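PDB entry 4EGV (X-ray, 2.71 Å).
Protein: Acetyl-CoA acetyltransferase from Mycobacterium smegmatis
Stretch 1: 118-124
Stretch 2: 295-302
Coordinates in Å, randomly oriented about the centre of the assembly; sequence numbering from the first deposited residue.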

# COMPACT_ATOMS: atom_id res chain seq x y z
N PRO A 118 3.33 -7.35 -3.69
CA PRO A 118 2.70 -8.66 -3.47
C PRO A 118 1.51 -8.88 -4.41
O PRO A 118 1.34 -9.97 -4.97
CB PRO A 118 2.20 -8.57 -2.04
CG PRO A 118 2.95 -7.51 -1.46
CD PRO A 118 3.27 -6.53 -2.47
N GLN A 119 0.71 -7.85 -4.57
CA GLN A 119 -0.49 -7.96 -5.37
C GLN A 119 -0.21 -7.85 -6.88
O GLN A 119 -0.80 -8.57 -7.67
CB GLN A 119 -1.61 -7.02 -4.86
CG GLN A 119 -2.84 -7.07 -5.61
CD GLN A 119 -3.51 -8.34 -5.49
OE1 GLN A 119 -3.53 -9.12 -6.42
NE2 GLN A 119 -4.09 -8.60 -4.34
N HIS A 120 0.74 -6.99 -7.25
CA HIS A 120 1.27 -6.96 -8.62
C HIS A 120 1.80 -8.35 -9.07
O HIS A 120 1.54 -8.81 -10.18
CB HIS A 120 2.34 -5.86 -8.75
CG HIS A 120 2.67 -5.47 -10.17
ND1 HIS A 120 3.55 -6.18 -10.97
CD2 HIS A 120 2.29 -4.39 -10.90
CE1 HIS A 120 3.67 -5.58 -12.14
NE2 HIS A 120 2.91 -4.49 -12.13
N LEU A 121 2.50 -9.01 -8.16
CA LEU A 121 3.09 -10.30 -8.39
C LEU A 121 2.08 -11.41 -8.56
O LEU A 121 2.20 -12.23 -9.48
CB LEU A 121 3.97 -10.64 -7.18
CG LEU A 121 5.44 -11.04 -7.33
CD1 LEU A 121 6.10 -10.57 -8.62
CD2 LEU A 121 6.13 -10.46 -6.11
N ALA A 122 1.09 -11.44 -7.65
CA ALA A 122 0.00 -12.38 -7.78
C ALA A 122 -0.76 -12.18 -9.09
O ALA A 122 -1.07 -13.13 -9.74
CB ALA A 122 -0.92 -12.30 -6.60
N THR A 123 -1.04 -10.95 -9.48
CA THR A 123 -1.66 -10.69 -10.76
C THR A 123 -0.79 -11.13 -11.97
O THR A 123 -1.28 -11.79 -12.88
CB THR A 123 -2.09 -9.23 -10.88
OG1 THR A 123 -2.95 -8.89 -9.79
CG2 THR A 123 -2.75 -8.93 -12.24
N GLU A 124 0.47 -10.75 -11.98
CA GLU A 124 1.40 -11.18 -13.01
C GLU A 124 1.55 -12.72 -13.13
O GLU A 124 1.55 -13.24 -14.24
CB GLU A 124 2.75 -10.51 -12.76
CG GLU A 124 3.81 -10.67 -13.84
CD GLU A 124 5.20 -10.78 -13.25
OE1 GLU A 124 5.57 -9.96 -12.40
OE2 GLU A 124 5.92 -11.72 -13.61
N TYR A 295 -10.03 -18.16 -6.52
CA TYR A 295 -9.77 -17.48 -7.81
C TYR A 295 -9.44 -16.01 -7.65
O TYR A 295 -9.96 -15.31 -6.83
CB TYR A 295 -10.97 -17.66 -8.76
CG TYR A 295 -11.31 -19.10 -8.97
CD1 TYR A 295 -10.92 -19.73 -10.13
CD2 TYR A 295 -11.98 -19.84 -8.00
CE1 TYR A 295 -11.20 -21.05 -10.36
CE2 TYR A 295 -12.24 -21.16 -8.20
CZ TYR A 295 -11.85 -21.78 -9.40
OH TYR A 295 -12.11 -23.12 -9.65
N LEU A 296 -8.51 -15.54 -8.45
CA LEU A 296 -8.26 -14.14 -8.54
C LEU A 296 -9.21 -13.59 -9.63
O LEU A 296 -8.91 -13.57 -10.80
CB LEU A 296 -6.78 -13.89 -8.82
CG LEU A 296 -6.33 -12.45 -9.04
CD1 LEU A 296 -6.79 -11.51 -7.95
CD2 LEU A 296 -4.83 -12.42 -9.18
N ARG A 297 -10.38 -13.16 -9.20
CA ARG A 297 -11.42 -12.78 -10.11
C ARG A 297 -11.20 -11.43 -10.75
O ARG A 297 -11.39 -11.29 -11.93
CB ARG A 297 -12.79 -12.88 -9.45
CG ARG A 297 -13.23 -14.32 -9.22
CD ARG A 297 -13.70 -15.02 -10.51
NE ARG A 297 -14.86 -14.39 -11.15
CZ ARG A 297 -16.13 -14.64 -10.85
NH1 ARG A 297 -16.46 -15.52 -9.92
NH2 ARG A 297 -17.10 -14.01 -11.47
N GLY A 298 -10.77 -10.45 -9.97
CA GLY A 298 -10.45 -9.16 -10.54
C GLY A 298 -9.07 -8.68 -10.21
O GLY A 298 -8.48 -9.08 -9.23
N HIS A 299 -8.57 -7.80 -11.06
CA HIS A 299 -7.24 -7.28 -10.87
C HIS A 299 -7.06 -6.04 -11.70
O HIS A 299 -7.72 -5.90 -12.69
CB HIS A 299 -6.21 -8.33 -11.25
CG HIS A 299 -6.65 -9.22 -12.38
ND1 HIS A 299 -6.34 -8.96 -13.70
CD2 HIS A 299 -7.37 -10.37 -12.39
CE1 HIS A 299 -6.86 -9.91 -14.46
NE2 HIS A 299 -7.49 -10.76 -13.69
N ALA A 300 -6.20 -5.13 -11.24
CA ALA A 300 -5.68 -4.02 -12.04
C ALA A 300 -4.40 -3.48 -11.40
O ALA A 300 -4.20 -3.63 -10.21
CB ALA A 300 -6.71 -2.94 -12.21
N ASP A 301 -3.52 -2.92 -12.21
CA ASP A 301 -2.30 -2.26 -11.75
C ASP A 301 -2.21 -0.84 -12.35
O ASP A 301 -2.14 -0.67 -13.56
CB ASP A 301 -1.03 -3.08 -12.08
CG ASP A 301 -1.13 -4.58 -11.70
OD1 ASP A 301 -1.30 -4.93 -10.50
OD2 ASP A 301 -1.01 -5.44 -12.60
N MSE A 302 -2.20 0.17 -11.49
CA MSE A 302 -2.08 1.54 -11.95
C MSE A 302 -0.88 2.27 -11.39
O MSE A 302 -0.28 1.84 -10.44
CB MSE A 302 -3.37 2.30 -11.66
CG MSE A 302 -4.57 1.83 -12.50
SE MSE A 302 -4.42 2.09 -14.44
CE MSE A 302 -4.15 4.04 -14.51

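Residues 118-124 form part of a helix, and residues 295-302 form part of a strand in the same chain. The helix and strand axes come within 8.9 Å of each other, and their N-to-C directions differ by 122°. The contact is modest, with 308 Å² buried over both sides. No hydrogen bond links the two stretches. They meet by van der Waals packing, mostly around Thr 123, Asp 301 and Leu 296.

Thr 123 is the centre of the helix side. Its CA-to-CB bond points toward the strand, and 73 Å² of the residue is covered. It touches three strand residues. Its OG1 lies 3.6 Å from CB of His 299, a packing contact with carbon. That hydroxyl donates its hydrogen bond within the helix, from OG1 of Thr 123 to O of Gln 119 at 3.0 Å. The same carbonyl also accepts the backbone bond from N of Thr 123, again at 3.0 Å. The hydroxyl's hydrogen is thus used one turn back along its own helix, and on the strand side OG1 lies against carbon atoms. The methyl CG2 of Thr 123 faces the carboxylate of Asp 301, 3.9 Å from OD2. The backbone is close here too: the CA atoms of Thr 123 and His 299 are 6.5 Å apart.

Asp 301 matches Thr 123 in covered area, also at 73 Å². Its CA-to-CB bond points toward the helix, and chi1 is in the m well. Besides Thr 123 it meets His 120, where CG of Asp 301 is 3.5 Å from CD2 of His 120. The carboxylate approaches the imidazole obliquely, and the pair makes neither a hydrogen bond nor a salt bridge. The CA-to-CB bond of His 120 points sideways, but the ring end comes nearer to the strand. OD1 of Asp 301 is hydrogen-bonded elsewhere in the structure.

Leu 296 adds an apolar side chain to the strand side, with 55 Å² covered. Its CD2 packs 3.9 Å from CA of Thr 123 and 3.9 Å from O of Ala 122, so this methyl rests on the helix backbone. Its CD1 is 4.3 Å from OE1 of Gln 119, a looser contact.

The CA-to-CB bonds of Leu 296, His 299 and Asp 301 point toward the helix. Those of Ala 300 and Met 302, a selenomethionine, point away, so the direction alternates from His 299 to Met 302. On the helix, the CA-to-CB bonds of Leu 121 and Glu 124 point away, and neither residue makes contact with the strand.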